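PDB 3GIP: N-acyl-D-glutamate deacylase from Bordetella bronchiseptica, which catalyses, as a zinc-dependent member of the amidohydrolase superfamily, the hydrolytic deacylation of N-acyl-D-glutamate to D-glutamate and a carboxylate. Local coordinates for residues A[280-284]-A[383-388]; A[372-378]-A[440-446]; A[434-438]-A[449-453]. All blocks are in the same frame, centred on the assembly; numbering follows the deposited sequence.

Contact 1. Residues A[280-284]-A[383-388]. With FMT (formic acid), chain D.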
ATOM      1  N   ASP A 280      -4.915  -7.139  -2.617  1.00 12.07           N
ATOM      2  CA  ASP A 280      -3.582  -6.775  -3.059  1.00 12.82           C
ATOM      3  C   ASP A 280      -2.540  -7.646  -2.384  1.00 12.11           C
ATOM      4  O   ASP A 280      -2.801  -8.265  -1.346  1.00 13.07           O
ATOM      5  CB  ASP A 280      -3.303  -5.276  -2.813  1.00 12.79           C
ATOM      6  CG  ASP A 280      -3.531  -4.848  -1.369  1.00 14.14           C
ATOM      7  OD1 ASP A 280      -2.711  -5.190  -0.491  1.00 14.06           O
ATOM      8  OD2 ASP A 280      -4.543  -4.157  -1.112  1.00 13.59           O
ATOM      9  N   ILE A 281      -1.370  -7.722  -3.005  1.00 11.25           N
ATOM     10  CA  ILE A 281      -0.257  -8.494  -2.469  1.00 12.69           C
ATOM     11  C   ILE A 281       1.058  -7.792  -2.772  1.00 12.15           C
ATOM     12  O   ILE A 281       1.111  -6.863  -3.583  1.00 12.08           O
ATOM     13  CB  ILE A 281      -0.150  -9.917  -3.118  1.00 11.80           C
ATOM     14  CG1 ILE A 281       0.066  -9.808  -4.635  1.00 13.27           C
ATOM     15  CG2 ILE A 281      -1.382 -10.735  -2.818  1.00 12.97           C
ATOM     16  CD1 ILE A 281       1.532  -9.719  -5.080  1.00 12.90           C
ATOM     17  N   TYR A 282       2.109  -8.228  -2.083  1.00 12.55           N
ATOM     18  CA  TYR A 282       3.459  -7.768  -2.364  1.00 11.70           C
ATOM     19  C   TYR A 282       4.076  -9.097  -2.811  1.00 11.67           C
ATOM     20  O   TYR A 282       3.710 -10.158  -2.304  1.00 11.50           O
ATOM     21  CB  TYR A 282       4.158  -7.161  -1.133  1.00 12.53           C
ATOM     22  CG  TYR A 282       3.967  -7.886   0.172  1.00 12.24           C
ATOM     23  CD1 TYR A 282       4.682  -9.048   0.463  1.00 12.62           C
ATOM     24  CD2 TYR A 282       3.080  -7.400   1.131  1.00 12.44           C
ATOM     25  CE1 TYR A 282       4.517  -9.708   1.676  1.00 12.00           C
ATOM     26  CE2 TYR A 282       2.905  -8.049   2.343  1.00 13.00           C
ATOM     27  CZ  TYR A 282       3.627  -9.203   2.611  1.00 13.41           C
ATOM     28  OH  TYR A 282       3.453  -9.847   3.810  1.00 13.18           O
ATOM     29  N   PRO A 283       4.990  -9.057  -3.788  1.00 11.84           N
ATOM     30  CA  PRO A 283       5.636 -10.264  -4.322  1.00 11.93           C
ATOM     31  C   PRO A 283       6.747 -10.919  -3.511  1.00 11.11           C
ATOM     32  O   PRO A 283       7.859 -11.078  -4.007  1.00 12.87           O
ATOM     33  CB  PRO A 283       6.119  -9.792  -5.686  1.00 12.20           C
ATOM     34  CG  PRO A 283       6.586  -8.397  -5.370  1.00 12.08           C
ATOM     35  CD  PRO A 283       5.462  -7.854  -4.497  1.00 12.07           C
ATOM     36  N   TYR A 284       6.435 -11.314  -2.276  1.00 11.44           N
ATOM     37  CA  TYR A 284       7.406 -11.958  -1.389  1.00 11.76           C
ATOM     38  C   TYR A 284       6.705 -12.972  -0.490  1.00 11.85           C
ATOM     39  O   TYR A 284       5.549 -12.776  -0.106  1.00 11.60           O
ATOM     40  CB  TYR A 284       8.100 -10.926  -0.496  1.00 11.03           C
ATOM     41  CG  TYR A 284       8.775  -9.795  -1.232  1.00 11.07           C
ATOM     42  CD1 TYR A 284      10.149  -9.810  -1.485  1.00 10.90           C
ATOM     43  CD2 TYR A 284       8.043  -8.686  -1.649  1.00 11.95           C
ATOM     44  CE1 TYR A 284      10.772  -8.737  -2.131  1.00 11.29           C
ATOM     45  CE2 TYR A 284       8.651  -7.620  -2.297  1.00 12.35           C
ATOM     46  CZ  TYR A 284      10.013  -7.645  -2.533  1.00 12.00           C
ATOM     47  OH  TYR A 284      10.612  -6.571  -3.148  1.00 13.09           O
ATOM     48  N   ARG A 383       9.680  -5.907  -8.832  1.00 12.33           N
ATOM     49  CA  ARG A 383       9.832  -7.348  -8.660  1.00 13.26           C
ATOM     50  C   ARG A 383       8.662  -8.015  -9.383  1.00 13.39           C
ATOM     51  O   ARG A 383       8.806  -9.096  -9.953  1.00 14.09           O
ATOM     52  CB  ARG A 383       9.831  -7.732  -7.177  1.00 13.38           C
ATOM     53  CG  ARG A 383      10.173  -9.200  -6.910  1.00 13.76           C
ATOM     54  CD  ARG A 383      10.321  -9.453  -5.414  1.00 14.36           C
ATOM     55  NE  ARG A 383      10.656 -10.836  -5.069  1.00 16.19           N
ATOM     56  CZ  ARG A 383      11.857 -11.389  -5.221  1.00 18.13           C
ATOM     57  NH1 ARG A 383      12.864 -10.686  -5.721  1.00 20.46           N
ATOM     58  NH2 ARG A 383      12.057 -12.649  -4.849  1.00 20.91           N
ATOM     59  N   VAL A 384       7.494  -7.376  -9.366  1.00 12.66           N
ATOM     60  CA  VAL A 384       6.361  -7.953 -10.077  1.00 13.14           C
ATOM     61  C   VAL A 384       6.665  -7.931 -11.575  1.00 13.46           C
ATOM     62  O   VAL A 384       6.497  -8.936 -12.259  1.00 13.89           O
ATOM     63  CB  VAL A 384       5.051  -7.176  -9.808  1.00 12.14           C
ATOM     64  CG1 VAL A 384       3.961  -7.640 -10.769  1.00 12.70           C
ATOM     65  CG2 VAL A 384       4.603  -7.409  -8.362  1.00 13.44           C
ATOM     66  N   LEU A 385       7.137  -6.795 -12.083  1.00 12.65           N
ATOM     67  CA  LEU A 385       7.435  -6.687 -13.508  1.00 13.23           C
ATOM     68  C   LEU A 385       8.563  -7.600 -13.970  1.00 13.74           C
ATOM     69  O   LEU A 385       8.504  -8.159 -15.064  1.00 14.87           O
ATOM     70  CB  LEU A 385       7.774  -5.242 -13.872  1.00 13.46           C
ATOM     71  CG  LEU A 385       6.650  -4.247 -13.579  1.00 13.61           C
ATOM     72  CD1 LEU A 385       7.112  -2.851 -13.953  1.00 17.29           C
ATOM     73  CD2 LEU A 385       5.398  -4.630 -14.355  1.00 16.75           C
ATOM     74  N   GLY A 386       9.585  -7.754 -13.138  1.00 13.02           N
ATOM     75  CA  GLY A 386      10.707  -8.593 -13.515  1.00 13.90           C
ATOM     76  C   GLY A 386      10.587 -10.068 -13.183  1.00 15.14           C
ATOM     77  O   GLY A 386      10.849 -10.917 -14.034  1.00 16.38           O
ATOM     78  N   ARG A 387      10.187 -10.378 -11.955  1.00 14.03           N
ATOM     79  CA  ARG A 387      10.079 -11.766 -11.505  1.00 13.17           C
ATOM     80  C   ARG A 387       8.751 -12.438 -11.848  1.00 14.27           C
ATOM     81  O   ARG A 387       8.727 -13.565 -12.342  1.00 14.86           O
ATOM     82  CB  ARG A 387      10.319 -11.817  -9.989  1.00 15.12           C
ATOM     83  CG  ARG A 387      10.399 -13.207  -9.350  1.00 16.15           C
ATOM     84  CD  ARG A 387      10.625 -13.051  -7.840  1.00 18.66           C
ATOM     85  NE  ARG A 387      10.739 -14.316  -7.110  1.00 21.02           N
ATOM     86  CZ  ARG A 387      11.858 -15.026  -7.008  1.00 23.14           C
ATOM     87  NH1 ARG A 387      12.974 -14.606  -7.592  1.00 23.00           N
ATOM     88  NH2 ARG A 387      11.869 -16.151  -6.302  1.00 24.51           N
ATOM     89  N   TYR A 388       7.641 -11.755 -11.592  1.00 12.62           N
ATOM     90  CA  TYR A 388       6.332 -12.341 -11.862  1.00 13.46           C
ATOM     91  C   TYR A 388       5.886 -12.261 -13.317  1.00 13.42           C
ATOM     92  O   TYR A 388       5.221 -13.169 -13.819  1.00 13.64           O
ATOM     93  CB  TYR A 388       5.279 -11.697 -10.946  1.00 13.48           C
ATOM     94  CG  TYR A 388       5.349 -12.158  -9.501  1.00 13.74           C
ATOM     95  CD1 TYR A 388       6.469 -12.836  -9.012  1.00 14.14           C
ATOM     96  CD2 TYR A 388       4.295 -11.916  -8.618  1.00 15.39           C
ATOM     97  CE1 TYR A 388       6.536 -13.265  -7.683  1.00 16.07           C
ATOM     98  CE2 TYR A 388       4.355 -12.340  -7.285  1.00 15.85           C
ATOM     99  CZ  TYR A 388       5.476 -13.013  -6.826  1.00 15.34           C
ATOM    100  OH  TYR A 388       5.542 -13.443  -5.515  1.00 16.41           O
TER
HETATM  101  C   FMT D 482       2.316  -8.063   6.414  1.00 14.73           C
HETATM  102  O1  FMT D 482       3.481  -7.750   6.398  1.00 13.65           O
HETATM  103  O2  FMT D 482       1.788  -8.706   5.368  1.00 14.98           O

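Contact 2. Residues A[372-378]-A[440-446]. With FMT (formic acid), chain D.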
ATOM      1  N   ARG A 372      16.251  -2.202   9.412  1.00 17.68           N
ATOM      2  CA  ARG A 372      16.572  -3.209   8.402  1.00 17.56           C
ATOM      3  C   ARG A 372      15.224  -3.692   7.881  1.00 15.58           C
ATOM      4  O   ARG A 372      14.753  -4.774   8.230  1.00 15.57           O
ATOM      5  CB  ARG A 372      17.341  -4.374   9.026  1.00 20.68           C
ATOM      6  CG  ARG A 372      17.765  -5.433   8.021  1.00 25.66           C
ATOM      7  CD  ARG A 372      18.769  -4.880   7.026  1.00 32.13           C
ATOM      8  NE  ARG A 372      20.044  -4.570   7.666  1.00 36.64           N
ATOM      9  CZ  ARG A 372      20.853  -5.485   8.192  1.00 39.09           C
ATOM     10  NH1 ARG A 372      20.521  -6.768   8.151  1.00 40.92           N
ATOM     11  NH2 ARG A 372      21.993  -5.117   8.759  1.00 41.16           N
ATOM     12  N   PRO A 373      14.591  -2.888   7.023  1.00 15.04           N
ATOM     13  CA  PRO A 373      13.284  -3.217   6.456  1.00 13.99           C
ATOM     14  C   PRO A 373      13.220  -4.397   5.502  1.00 13.47           C
ATOM     15  O   PRO A 373      14.227  -4.841   4.952  1.00 13.89           O
ATOM     16  CB  PRO A 373      12.896  -1.927   5.750  1.00 14.40           C
ATOM     17  CG  PRO A 373      14.218  -1.477   5.202  1.00 15.54           C
ATOM     18  CD  PRO A 373      15.144  -1.675   6.390  1.00 15.27           C
ATOM     19  N   HIS A 374      12.000  -4.882   5.323  1.00 12.30           N
ATOM     20  CA  HIS A 374      11.708  -5.952   4.388  1.00 12.37           C
ATOM     21  C   HIS A 374      11.918  -5.240   3.044  1.00 12.88           C
ATOM     22  O   HIS A 374      11.470  -4.103   2.862  1.00 13.69           O
ATOM     23  CB  HIS A 374      10.254  -6.389   4.590  1.00 12.46           C
ATOM     24  CG  HIS A 374       9.775  -7.411   3.608  1.00 11.82           C
ATOM     25  ND1 HIS A 374       9.021  -8.502   3.982  1.00 15.21           N
ATOM     26  CD2 HIS A 374       9.897  -7.478   2.263  1.00 10.09           C
ATOM     27  CE1 HIS A 374       8.699  -9.197   2.905  1.00  8.41           C
ATOM     28  NE2 HIS A 374       9.217  -8.597   1.851  1.00 13.71           N
ATOM     29  N   PRO A 375      12.613  -5.886   2.093  1.00 12.82           N
ATOM     30  CA  PRO A 375      12.895  -5.311   0.773  1.00 12.00           C
ATOM     31  C   PRO A 375      11.702  -4.844  -0.057  1.00 12.12           C
ATOM     32  O   PRO A 375      11.876  -4.091  -1.016  1.00 12.88           O
ATOM     33  CB  PRO A 375      13.702  -6.412   0.079  1.00 13.69           C
ATOM     34  CG  PRO A 375      13.193  -7.661   0.727  1.00 12.04           C
ATOM     35  CD  PRO A 375      13.122  -7.265   2.179  1.00 12.97           C
ATOM     36  N   ARG A 376      10.502  -5.280   0.313  1.00 11.22           N
ATOM     37  CA  ARG A 376       9.297  -4.879  -0.409  1.00 11.37           C
ATOM     38  C   ARG A 376       9.182  -3.353  -0.426  1.00 13.11           C
ATOM     39  O   ARG A 376       8.538  -2.773  -1.299  1.00 13.18           O
ATOM     40  CB  ARG A 376       8.063  -5.500   0.250  1.00 10.93           C
ATOM     41  CG  ARG A 376       7.782  -4.980   1.646  1.00 11.16           C
ATOM     42  CD  ARG A 376       6.795  -5.874   2.371  1.00 12.68           C
ATOM     43  NE  ARG A 376       6.391  -5.294   3.648  1.00 12.58           N
ATOM     44  CZ  ARG A 376       5.718  -5.947   4.587  1.00 11.53           C
ATOM     45  NH1 ARG A 376       5.372  -7.217   4.408  1.00 12.95           N
ATOM     46  NH2 ARG A 376       5.373  -5.322   5.707  1.00 14.00           N
ATOM     47  N   LEU A 377       9.819  -2.712   0.546  1.00 13.24           N
ATOM     48  CA  LEU A 377       9.812  -1.257   0.652  1.00 13.43           C
ATOM     49  C   LEU A 377      10.365  -0.606  -0.614  1.00 14.66           C
ATOM     50  O   LEU A 377       9.843   0.410  -1.081  1.00 13.82           O
ATOM     51  CB  LEU A 377      10.665  -0.830   1.852  1.00 14.14           C
ATOM     52  CG  LEU A 377      10.909   0.664   2.068  1.00 14.24           C
ATOM     53  CD1 LEU A 377       9.605   1.354   2.452  1.00 13.92           C
ATOM     54  CD2 LEU A 377      11.952   0.845   3.170  1.00 14.69           C
ATOM     55  N   TRP A 378      11.417  -1.205  -1.166  1.00 14.17           N
ATOM     56  CA  TRP A 378      12.074  -0.677  -2.359  1.00 14.13           C
ATOM     57  C   TRP A 378      11.894  -1.464  -3.651  1.00 13.04           C
ATOM     58  O   TRP A 378      12.175  -0.940  -4.726  1.00 14.45           O
ATOM     59  CB  TRP A 378      13.583  -0.548  -2.120  1.00 14.09           C
ATOM     60  CG  TRP A 378      13.996   0.611  -1.276  1.00 14.96           C
ATOM     61  CD1 TRP A 378      13.925   0.708   0.083  1.00 14.88           C
ATOM     62  CD2 TRP A 378      14.552   1.846  -1.740  1.00 15.18           C
ATOM     63  NE1 TRP A 378      14.405   1.929   0.496  1.00 15.22           N
ATOM     64  CE2 TRP A 378      14.796   2.647  -0.604  1.00 14.26           C
ATOM     65  CE3 TRP A 378      14.869   2.354  -3.008  1.00 14.93           C
ATOM     66  CZ2 TRP A 378      15.341   3.933  -0.696  1.00 15.23           C
ATOM     67  CZ3 TRP A 378      15.413   3.632  -3.101  1.00 16.00           C
ATOM     68  CH2 TRP A 378      15.643   4.406  -1.947  1.00 16.95           C
ATOM     69  N   ALA A 440      16.580  -4.757  -4.360  1.00 15.07           N
ATOM     70  CA  ALA A 440      16.536  -4.832  -2.906  1.00 15.56           C
ATOM     71  C   ALA A 440      16.476  -6.290  -2.473  1.00 15.48           C
ATOM     72  O   ALA A 440      15.640  -7.058  -2.950  1.00 15.26           O
ATOM     73  CB  ALA A 440      15.323  -4.077  -2.375  1.00 14.90           C
ATOM     74  N   THR A 441      17.369  -6.666  -1.566  1.00 15.45           N
ATOM     75  CA  THR A 441      17.420  -8.031  -1.069  1.00 16.14           C
ATOM     76  C   THR A 441      17.199  -8.043   0.437  1.00 15.74           C
ATOM     77  O   THR A 441      17.131  -6.991   1.075  1.00 16.26           O
ATOM     78  CB  THR A 441      18.783  -8.670  -1.366  1.00 16.12           C
ATOM     79  OG1 THR A 441      19.810  -7.896  -0.733  1.00 17.52           O
ATOM     80  CG2 THR A 441      19.035  -8.717  -2.868  1.00 17.62           C
ATOM     81  N   TRP A 442      17.083  -9.235   1.010  1.00 16.45           N
ATOM     82  CA  TRP A 442      16.876  -9.338   2.444  1.00 16.70           C
ATOM     83  C   TRP A 442      18.048  -8.691   3.187  1.00 16.18           C
ATOM     84  O   TRP A 442      17.846  -7.988   4.173  1.00 16.92           O
ATOM     85  CB  TRP A 442      16.724 -10.806   2.860  1.00 17.43           C
ATOM     86  CG  TRP A 442      15.646 -11.531   2.098  1.00 15.64           C
ATOM     87  CD1 TRP A 442      15.823 -12.445   1.097  1.00 16.18           C
ATOM     88  CD2 TRP A 442      14.228 -11.370   2.248  1.00 15.46           C
ATOM     89  NE1 TRP A 442      14.604 -12.863   0.615  1.00 16.26           N
ATOM     90  CE2 TRP A 442      13.608 -12.219   1.303  1.00 14.96           C
ATOM     91  CE3 TRP A 442      13.420 -10.591   3.089  1.00 14.69           C
ATOM     92  CZ2 TRP A 442      12.219 -12.311   1.173  1.00 15.37           C
ATOM     93  CZ3 TRP A 442      12.036 -10.681   2.959  1.00 14.24           C
ATOM     94  CH2 TRP A 442      11.451 -11.536   2.007  1.00 14.69           C
ATOM     95  N   ASP A 443      19.271  -8.915   2.709  1.00 17.01           N
ATOM     96  CA  ASP A 443      20.450  -8.340   3.359  1.00 18.00           C
ATOM     97  C   ASP A 443      20.654  -6.861   3.047  1.00 18.57           C
ATOM     98  O   ASP A 443      21.171  -6.114   3.877  1.00 19.62           O
ATOM     99  CB  ASP A 443      21.722  -9.096   2.968  1.00 20.00           C
ATOM    100  CG  ASP A 443      21.723 -10.527   3.450  1.00 21.87           C
ATOM    101  OD1 ASP A 443      21.011 -10.835   4.430  1.00 20.93           O
ATOM    102  OD2 ASP A 443      22.456 -11.341   2.852  1.00 23.45           O
ATOM    103  N   GLU A 444      20.273  -6.454   1.839  1.00 17.63           N
ATOM    104  CA  GLU A 444      20.405  -5.062   1.411  1.00 16.58           C
ATOM    105  C   GLU A 444      19.048  -4.626   0.876  1.00 15.95           C
ATOM    106  O   GLU A 444      18.863  -4.453  -0.330  1.00 16.22           O
ATOM    107  CB  GLU A 444      21.472  -4.943   0.321  1.00 17.53           C
ATOM    108  CG  GLU A 444      22.882  -5.231   0.818  1.00 20.96           C
ATOM    109  CD  GLU A 444      23.916  -5.141  -0.284  1.00 23.90           C
ATOM    110  OE1 GLU A 444      24.028  -6.096  -1.080  1.00 27.48           O
ATOM    111  OE2 GLU A 444      24.610  -4.105  -0.365  1.00 28.55           O
ATOM    112  N   PRO A 445      18.087  -4.417   1.784  1.00 16.11           N
ATOM    113  CA  PRO A 445      16.719  -4.011   1.453  1.00 15.62           C
ATOM    114  C   PRO A 445      16.479  -2.619   0.883  1.00 15.88           C
ATOM    115  O   PRO A 445      15.349  -2.299   0.517  1.00 15.00           O
ATOM    116  CB  PRO A 445      15.984  -4.225   2.769  1.00 16.21           C
ATOM    117  CG  PRO A 445      17.015  -3.832   3.772  1.00 14.82           C
ATOM    118  CD  PRO A 445      18.259  -4.516   3.245  1.00 15.43           C
ATOM    119  N   THR A 446      17.514  -1.789   0.792  1.00 16.80           N
ATOM    120  CA  THR A 446      17.302  -0.449   0.258  1.00 15.73           C
ATOM    121  C   THR A 446      17.909  -0.213  -1.117  1.00 15.70           C
ATOM    122  O   THR A 446      17.930   0.920  -1.603  1.00 17.41           O
ATOM    123  CB  THR A 446      17.830   0.639   1.221  1.00 17.04           C
ATOM    124  OG1 THR A 446      19.257   0.562   1.302  1.00 19.20           O
ATOM    125  CG2 THR A 446      17.221   0.468   2.600  1.00 18.86           C
TER
HETATM  126  C   FMT D 482       2.316  -8.063   6.414  1.00 14.73           C
HETATM  127  O1  FMT D 482       3.481  -7.750   6.398  1.00 13.65           O
HETATM  128  O2  FMT D 482       1.788  -8.706   5.368  1.00 14.98           O
HETATM  129  O   HOH W   1      15.309  -7.414   4.861  1.00 18.81           O
HETATM  130  O   HOH W   2      14.855  -2.503  -5.542  1.00 14.71           O

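Contact 3. Residues A[434-438]-A[449-453]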
ATOM      1  N   ASP A 434      12.647  -5.266 -20.603  1.00 16.45           N
ATOM      2  CA  ASP A 434      13.586  -6.376 -20.543  1.00 16.33           C
ATOM      3  C   ASP A 434      14.556  -6.345 -19.373  1.00 15.73           C
ATOM      4  O   ASP A 434      15.129  -7.373 -19.024  1.00 16.70           O
ATOM      5  CB  ASP A 434      14.376  -6.470 -21.850  1.00 18.25           C
ATOM      6  CG  ASP A 434      13.497  -6.810 -23.036  1.00 21.01           C
ATOM      7  OD1 ASP A 434      12.538  -7.592 -22.861  1.00 23.91           O
ATOM      8  OD2 ASP A 434      13.769  -6.309 -24.145  1.00 24.02           O
ATOM      9  N   THR A 435      14.741  -5.180 -18.761  1.00 15.82           N
ATOM     10  CA  THR A 435      15.669  -5.078 -17.640  1.00 15.61           C
ATOM     11  C   THR A 435      15.018  -4.667 -16.327  1.00 15.33           C
ATOM     12  O   THR A 435      15.605  -4.859 -15.262  1.00 16.64           O
ATOM     13  CB  THR A 435      16.798  -4.062 -17.924  1.00 15.99           C
ATOM     14  OG1 THR A 435      16.238  -2.750 -18.049  1.00 19.20           O
ATOM     15  CG2 THR A 435      17.539  -4.426 -19.209  1.00 18.85           C
ATOM     16  N   VAL A 436      13.816  -4.103 -16.387  1.00 15.71           N
ATOM     17  CA  VAL A 436      13.160  -3.660 -15.161  1.00 14.70           C
ATOM     18  C   VAL A 436      13.142  -4.769 -14.118  1.00 16.22           C
ATOM     19  O   VAL A 436      12.747  -5.902 -14.396  1.00 16.36           O
ATOM     20  CB  VAL A 436      11.721  -3.150 -15.425  1.00 13.42           C
ATOM     21  CG1 VAL A 436      10.822  -4.287 -15.894  1.00 14.93           C
ATOM     22  CG2 VAL A 436      11.170  -2.497 -14.157  1.00 16.47           C
ATOM     23  N   ALA A 437      13.588  -4.437 -12.912  1.00 14.75           N
ATOM     24  CA  ALA A 437      13.648  -5.417 -11.843  1.00 14.91           C
ATOM     25  C   ALA A 437      14.066  -4.797 -10.526  1.00 14.40           C
ATOM     26  O   ALA A 437      14.695  -3.737 -10.485  1.00 14.75           O
ATOM     27  CB  ALA A 437      14.639  -6.520 -12.211  1.00 16.53           C
ATOM     28  N   ASP A 438      13.714  -5.482  -9.448  1.00 12.99           N
ATOM     29  CA  ASP A 438      14.066  -5.051  -8.108  1.00 14.35           C
ATOM     30  C   ASP A 438      15.507  -5.465  -7.845  1.00 15.03           C
ATOM     31  O   ASP A 438      16.015  -6.401  -8.468  1.00 15.57           O
ATOM     32  CB  ASP A 438      13.152  -5.734  -7.092  1.00 13.57           C
ATOM     33  CG  ASP A 438      13.166  -7.257  -7.221  1.00 13.12           C
ATOM     34  OD1 ASP A 438      12.969  -7.767  -8.343  1.00 13.53           O
ATOM     35  OD2 ASP A 438      13.369  -7.942  -6.199  1.00 14.71           O
ATOM     36  N   SER A 449      15.829  -0.113  -7.650  1.00 15.02           N
ATOM     37  CA  SER A 449      15.509  -0.918  -8.819  1.00 14.92           C
ATOM     38  C   SER A 449      16.308  -0.470 -10.028  1.00 15.00           C
ATOM     39  O   SER A 449      16.898   0.613 -10.041  1.00 16.84           O
ATOM     40  CB  SER A 449      14.022  -0.789  -9.166  1.00 14.15           C
ATOM     41  OG  SER A 449      13.194  -1.081  -8.060  1.00 15.51           O
ATOM     42  N   VAL A 450      16.319  -1.317 -11.049  1.00 14.38           N
ATOM     43  CA  VAL A 450      16.983  -0.998 -12.304  1.00 14.67           C
ATOM     44  C   VAL A 450      15.901  -1.066 -13.375  1.00 14.69           C
ATOM     45  O   VAL A 450      14.860  -1.695 -13.173  1.00 15.34           O
ATOM     46  CB  VAL A 450      18.107  -2.008 -12.647  1.00 16.23           C
ATOM     47  CG1 VAL A 450      19.227  -1.903 -11.624  1.00 19.60           C
ATOM     48  CG2 VAL A 450      17.550  -3.423 -12.691  1.00 17.24           C
ATOM     49  N   GLY A 451      16.120  -0.396 -14.500  1.00 15.27           N
ATOM     50  CA  GLY A 451      15.135  -0.447 -15.563  1.00 15.13           C
ATOM     51  C   GLY A 451      14.104   0.664 -15.570  1.00 15.42           C
ATOM     52  O   GLY A 451      13.307   0.753 -16.503  1.00 16.97           O
ATOM     53  N   ILE A 452      14.088   1.490 -14.530  1.00 15.95           N
ATOM     54  CA  ILE A 452      13.158   2.614 -14.479  1.00 15.43           C
ATOM     55  C   ILE A 452      13.923   3.799 -15.061  1.00 16.70           C
ATOM     56  O   ILE A 452      14.910   4.251 -14.484  1.00 16.89           O
ATOM     57  CB  ILE A 452      12.729   2.936 -13.033  1.00 15.70           C
ATOM     58  CG1 ILE A 452      11.980   1.742 -12.433  1.00 15.44           C
ATOM     59  CG2 ILE A 452      11.836   4.176 -13.015  1.00 16.34           C
ATOM     60  CD1 ILE A 452      10.693   1.382 -13.165  1.00 14.67           C
ATOM     61  N   ALA A 453      13.473   4.285 -16.214  1.00 16.90           N
ATOM     62  CA  ALA A 453      14.137   5.395 -16.887  1.00 17.26           C
ATOM     63  C   ALA A 453      13.689   6.774 -16.421  1.00 17.54           C
ATOM     64  O   ALA A 453      14.499   7.696 -16.333  1.00 17.32           O
ATOM     65  CB  ALA A 453      13.944   5.273 -18.397  1.00 18.47           C
TER

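Contact 1. Residues A[280-284]-A[383-388]
The backbone folds sharply at P283, the centre of an inverse gamma turn (phi -77°, psi 58°; weak bond from Y284 N to Y282 O, 3.0 Å), and the P283 carbonyl accepts a hydrogen bond from an arginine. R383 NE donates to P283 O at 3.0 Å with an N-H...O angle of 135°, from a side chain whose first three chi angles are all trans. The same extended chain lies over the face of Y284: CD of R383 sits 3.7 Å from the ring centroid, 28° off the normal, a CH-pi contact. NH1 of R383 has another partner, a salt bridge to D438.

The P283 ring fills the gap between two helix residues. Its CB lies over the face of the Y388 ring, 3.8 Å from the centroid and 27° off the normal, while P283 CG reaches V384 CG2 at 3.7 Å. Y388 gets there from a wider pi-type turn, where Y388 N makes weak bonds to both R383 O and V384 O (3.3 and 3.1 Å). Its OH is buried with no polar partner in the model; I281 CD1 adds an apolar touch at 4.4 Å from Y388 CE2.

Y282 points away from the helix, and its OH donates to formate O2 at 2.5 Å. The formate, probably from the crystallisation liquor, is also hydrogen-bonded by K250, R376 and S288 and may mark a carboxylate-binding site. The contact packs the segment leaving barrel strand 277-281 against helix 376-391, at the strand's C-terminal end, where (beta/alpha)8 amidohydrolases carry their active sites.

Contact 2. Residues A[372-378]-A[440-446]
Two tryptophans meet the opposite segment with chi1 in the m well. W378 (chi1 -76°, chi2 78°) presents the face of its five-membered ring to T446, whose CA lies 3.7 Å from the centroid and 14° off the normal. W442 (chi1 -54°, chi2 105°) starts with its CA-to-CB bond pointing away from 372-378, yet its indole comes nearer: P375 CG stands 4.1 Å from the six-membered centroid, 22° off the normal. The edge of the same ring meets the face of H374, centroids 4.8 Å apart and planes at 63°. P375 and P445 pack at the centre, CB to CB 4.2 Å.

In R372, chi2 (65°, p) sets CD 3.8 Å from P445 CD, and chi3 (68°, p) folds the guanidinium, which has D443 O over one face. R376, p and then trans, extends away, and its NH1 gives formate O1 a 2.8 Å hydrogen bond. T441 OG1 (chi1 p) accepts from E444 N (3.0 Å), an ST motif. Water 1 donates to P373 O (2.8 Å) and W442 O (2.7 Å).

Loop 440-446, between strands 428-431 and 452-457, packs against segment 372-378, which leads into helix 376-391; strand 339-343 touches H374 and W442 through I342, and helix 80-83 touches L377 and W378.

Contact 3. Residues A[434-438]-A[449-453]
V450 lays its side chain along the backbone of the facing segment, CG2 lying 3.5 Å from T435 O and 4.3 Å from A437 CB. Next to this overlap the main chains join by a single antiparallel bridge, the hydrogen-bonded pair A437 and V450: A437 N donates to V450 O and V450 N to A437 O, both at 3.0 Å, with angles of 155° and 168°. V436 CA adds a CA-H...O contact to V450 O at 3.3 Å.

G451 comes within 3.8 Å of V436, CA to CA. A CB there would lie 2.3 Å from V436 CA, and phi 93° would also jam it against the preceding carbonyl, so glycine is required. Past it, I452 CD1 meets V436 CG2 at 4.0 Å. S449 OG bonds to T382 and D438 to R383, both on helix 376-391.

The bridge pinches the long connection between antiparallel strands 428-431 and 452-457, closing its inner loop; nearer the strands, G451 and D432 share a backbone hydrogen bond. This hairpin-like connection belongs to the mixed sheet continuous with the barrel strands, through the pairing of 428-431 with 57-64.

From the N terminus, 280-284 comes first, leaving the barrel strand 277-281. Before its partner 383-388 is reached, 372-378 opens contact 2, so contacts 1 and 2 cross; both use helix 376-391 and touch the same formate. Contact 1 closes over 98 intervening residues. Next, 434-438 opens contact 3, then 440-446 closes contact 2 over 61 residues, and 449-453 closes contact 3 over only 10, so contacts 2 and 3 cross while 1 and 3 run in series. The salt bridge R383 NH1 to D438 OD2 (2.8 Å) joins contacts 1 and 3. Together they tie the barrel end, helix 376-391 and the strands 428-431 and 452-457.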